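Local structure of putative major capsid protein (Cafeteriavirus-dependent mavirus, 6G43) at the interface of chains A and B. The protein forms the main building block of the mavirus capsid shell, a double jelly-roll major capsid protein that most likely assembles as trimeric capsomers. Residues are numbered along the deposited sequence; one frame, centred on the assembly and turned at random. Chains: chain A/B, Putative major capsid protein.

Contact 1: the interface of chains A and B. Residues chain A 165, 178, 184, 186; chain B 400-402, 405.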
# COMPACT_ATOMS: atom_id res chain seq x y z
N GLN A 165 -15.60 -11.56 -7.72
CA GLN A 165 -16.25 -10.45 -8.39
C GLN A 165 -15.88 -9.14 -7.70
O GLN A 165 -15.34 -9.14 -6.59
CB GLN A 165 -17.76 -10.66 -8.39
CG GLN A 165 -18.20 -11.88 -9.20
CD GLN A 165 -19.62 -12.33 -8.88
OE1 GLN A 165 -20.54 -12.07 -9.64
NE2 GLN A 165 -19.79 -13.00 -7.74
N LEU A 178 -15.09 -11.15 -12.88
CA LEU A 178 -16.08 -10.33 -13.58
C LEU A 178 -16.55 -9.19 -12.68
O LEU A 178 -16.71 -9.36 -11.48
CB LEU A 178 -17.25 -11.19 -14.04
CG LEU A 178 -16.91 -12.40 -14.92
CD1 LEU A 178 -18.18 -13.12 -15.33
CD2 LEU A 178 -16.13 -12.01 -16.17
N TYR A 184 -17.67 -7.03 -19.68
CA TYR A 184 -18.13 -8.40 -19.86
C TYR A 184 -19.66 -8.45 -19.95
O TYR A 184 -20.34 -7.48 -19.64
CB TYR A 184 -17.68 -9.27 -18.67
CG TYR A 184 -18.50 -9.01 -17.42
CD1 TYR A 184 -18.30 -7.85 -16.66
CD2 TYR A 184 -19.50 -9.90 -17.02
CE1 TYR A 184 -19.07 -7.60 -15.53
CE2 TYR A 184 -20.27 -9.66 -15.89
CZ TYR A 184 -20.05 -8.51 -15.15
OH TYR A 184 -20.80 -8.26 -14.03
N ILE A 186 -22.50 -11.91 -19.27
CA ILE A 186 -22.87 -13.32 -19.16
C ILE A 186 -24.24 -13.51 -19.82
O ILE A 186 -25.19 -12.80 -19.48
CB ILE A 186 -22.96 -13.77 -17.69
CG1 ILE A 186 -21.64 -13.47 -16.95
CG2 ILE A 186 -23.25 -15.26 -17.58
CD1 ILE A 186 -21.83 -13.25 -15.47
N ASN B 400 -21.38 -7.62 -10.00
CA ASN B 400 -21.51 -9.03 -9.58
C ASN B 400 -22.40 -9.84 -10.53
O ASN B 400 -23.41 -10.43 -10.13
CB ASN B 400 -22.01 -9.11 -8.12
CG ASN B 400 -23.37 -8.47 -7.91
OD1 ASN B 400 -23.87 -7.73 -8.77
ND2 ASN B 400 -23.99 -8.76 -6.77
N GLY B 401 -21.96 -9.91 -11.79
CA GLY B 401 -22.69 -10.60 -12.86
C GLY B 401 -23.00 -12.07 -12.63
O GLY B 401 -24.07 -12.54 -13.01
N LEU B 402 -22.06 -12.80 -12.02
CA LEU B 402 -22.25 -14.23 -11.74
C LEU B 402 -23.31 -14.47 -10.66
O LEU B 402 -24.12 -15.38 -10.79
CB LEU B 402 -20.93 -14.89 -11.34
CG LEU B 402 -19.87 -14.90 -12.45
CD1 LEU B 402 -18.46 -15.06 -11.90
CD2 LEU B 402 -20.18 -15.98 -13.48
N ALA B 405 -26.67 -13.62 -12.58
CA ALA B 405 -26.96 -14.60 -13.63
C ALA B 405 -27.26 -16.01 -13.10
O ALA B 405 -27.84 -16.82 -13.83
CB ALA B 405 -25.82 -14.65 -14.63
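The side-chain carbonyl oxygen OE1 of A:Gln165 points at the start of the short helix 401-405 of chain B and takes a weak hydrogen bond from the backbone N of B:Leu402, 2.9 Å away. The bend at the hydrogen, 124°, shows that the N-H looks well past the oxygen. A second weak bond of the same kind runs from the backbone N of B:Gly401 to the phenol OH of A:Tyr184, at 3.0 Å. Both amides belong to the first turn of the helix, whose N-terminal end may favour such oxygens through its dipole. The patch is thus a helix start of one capsid subunit set against strand 183-186 and nearby loops of its neighbour. A:Gln165 reaches it with an extended chain beyond CG (chi2 163°), and its amide carbon CD also lies 3.8 Å from CB of B:Leu402. The tyrosine ring offers its edge to B:Gly401, whose CA lies in the ring plane, while CB of A:Leu178 sits over the centre of one face and backs the ring from within chain A. Next to the two weak bonds, B:Leu402 carries most of chain B's apolar contact. A:Leu178 meets it at about a right angle, CD1 touching CG at 3.8 Å. From the strand, A:Ile186 sends out its CG1 branch, anti to the carbonyl carbon (chi1 -55°), and CD1 at its tip meets CD2 of B:Leu402 at 3.8 Å and the backbone of B:Gly401. Its other branch turns to the far end of helix 401-405, where CG2 of A:Ile186 meets CB of B:Ala405 at 4.0 Å.

Contact 2: the interface of chains A and B. Residues chain A 37, 39; chain B 377, 380-381, 384, 432.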
# COMPACT_ATOMS: atom_id res chain seq x y z
N ILE A 37 0.49 15.48 -22.86
CA ILE A 37 0.10 14.58 -23.94
C ILE A 37 -1.43 14.53 -23.96
O ILE A 37 -2.04 14.01 -23.02
CB ILE A 37 0.69 13.16 -23.73
CG1 ILE A 37 2.23 13.23 -23.79
CG2 ILE A 37 0.16 12.19 -24.78
CD1 ILE A 37 2.93 11.99 -23.31
N TYR A 39 -5.56 13.87 -24.78
CA TYR A 39 -6.46 12.71 -24.89
C TYR A 39 -7.45 12.85 -26.06
O TYR A 39 -8.34 12.01 -26.22
CB TYR A 39 -7.21 12.51 -23.57
CG TYR A 39 -6.39 11.78 -22.52
CD1 TYR A 39 -5.33 12.41 -21.87
CD2 TYR A 39 -6.68 10.46 -22.18
CE1 TYR A 39 -4.58 11.75 -20.91
CE2 TYR A 39 -5.93 9.79 -21.22
CZ TYR A 39 -4.88 10.44 -20.59
OH TYR A 39 -4.14 9.78 -19.64
N GLN B 377 -10.51 4.76 -21.44
CA GLN B 377 -9.70 5.96 -21.68
C GLN B 377 -10.16 7.15 -20.84
O GLN B 377 -9.33 7.97 -20.43
CB GLN B 377 -9.67 6.31 -23.18
CG GLN B 377 -8.69 5.48 -24.00
CD GLN B 377 -8.97 3.99 -23.96
OE1 GLN B 377 -10.06 3.55 -24.31
NE2 GLN B 377 -7.98 3.19 -23.53
N GLU B 380 -8.69 6.28 -17.51
CA GLU B 380 -7.27 6.62 -17.62
C GLU B 380 -7.03 8.13 -17.53
O GLU B 380 -6.10 8.56 -16.85
CB GLU B 380 -6.72 6.09 -18.95
CG GLU B 380 -5.20 6.16 -19.08
CD GLU B 380 -4.69 5.85 -20.48
OE1 GLU B 380 -5.51 5.81 -21.44
OE2 GLU B 380 -3.47 5.66 -20.64
N LEU B 381 -7.87 8.91 -18.22
CA LEU B 381 -7.82 10.38 -18.19
C LEU B 381 -8.01 10.92 -16.78
O LEU B 381 -7.20 11.72 -16.30
CB LEU B 381 -8.90 10.96 -19.12
CG LEU B 381 -9.21 12.46 -19.07
CD1 LEU B 381 -7.95 13.29 -19.30
CD2 LEU B 381 -10.27 12.82 -20.11
N SER B 384 -5.14 9.92 -14.36
CA SER B 384 -3.93 10.71 -14.60
C SER B 384 -3.99 12.11 -13.97
O SER B 384 -2.95 12.72 -13.73
CB SER B 384 -3.64 10.82 -16.10
OG SER B 384 -4.62 11.59 -16.78
N ASP B 432 -5.18 18.44 -21.64
CA ASP B 432 -5.75 17.17 -22.12
C ASP B 432 -6.62 17.33 -23.38
O ASP B 432 -6.73 16.39 -24.16
CB ASP B 432 -6.59 16.49 -21.03
CG ASP B 432 -5.77 16.09 -19.80
OD1 ASP B 432 -4.64 15.58 -19.95
OD2 ASP B 432 -6.28 16.27 -18.68
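A:Tyr39, from a loop of one capsid subunit, lays its ring against helix 375-384 of the next in this double jelly-roll major capsid protein, with the 3-10 helix 430-433 alongside. Among the polar contacts, the backbone N of A:Tyr39 gives B:Asp432 O a hydrogen bond of 2.8 Å. It is nearly straight, 163° at the hydrogen, and falls on a lone pair in the carbonyl plane, which pins the tyrosine backbone to the 3-10 helix. At the far end of the ring, the phenol OH receives at most a weak bond from B:Ser384 OG, 3.4 Å away. The serine hydroxyl instead turns back on its own helix, where OG donates to O of B:Leu381 at 2.6 Å.

The apolar contact centres on B:Leu381. Its CG stands anti to the backbone N (chi1 170°), carrying CD1 over one face of the tyrosine ring, 3.9 Å from the centroid and offset toward the rim in a CH-pi contact. Farther along the ring, CE2 of A:Tyr39 rests 3.6 Å from CA of B:Leu381, close against the helix backbone.

Two carboxylates flank the ring without bonding to it. B:Asp432 runs beside the tyrosine and points the same way, its carboxylate plane 87° from the ring, and OD1 comes to 3.8 Å from CD1 of A:Tyr39. B:Glu380 runs along the opposite edge: CG lies near the phenol OH, and the extended chain brings OE1 to 4.0 Å from CE2 of A:Tyr39.

About 28 Å separates the C-alpha centres of contact 1 and contact 2, and they have no residue in common. Both belong to one interface between neighbouring copies of the capsid protein, which is not an exact two-fold, and in both patches chains A and B bring different residues to it. At contact 1 and contact 2 alike, chain B supplies mainly helical segments and chain A supplies loops, with a strand added at contact 1. The deposited assembly holds three copies, and a pairing that looks head-to-tail would suit a trimeric capsomer, with the two spaced patches probably helping to fix the angle between subunits.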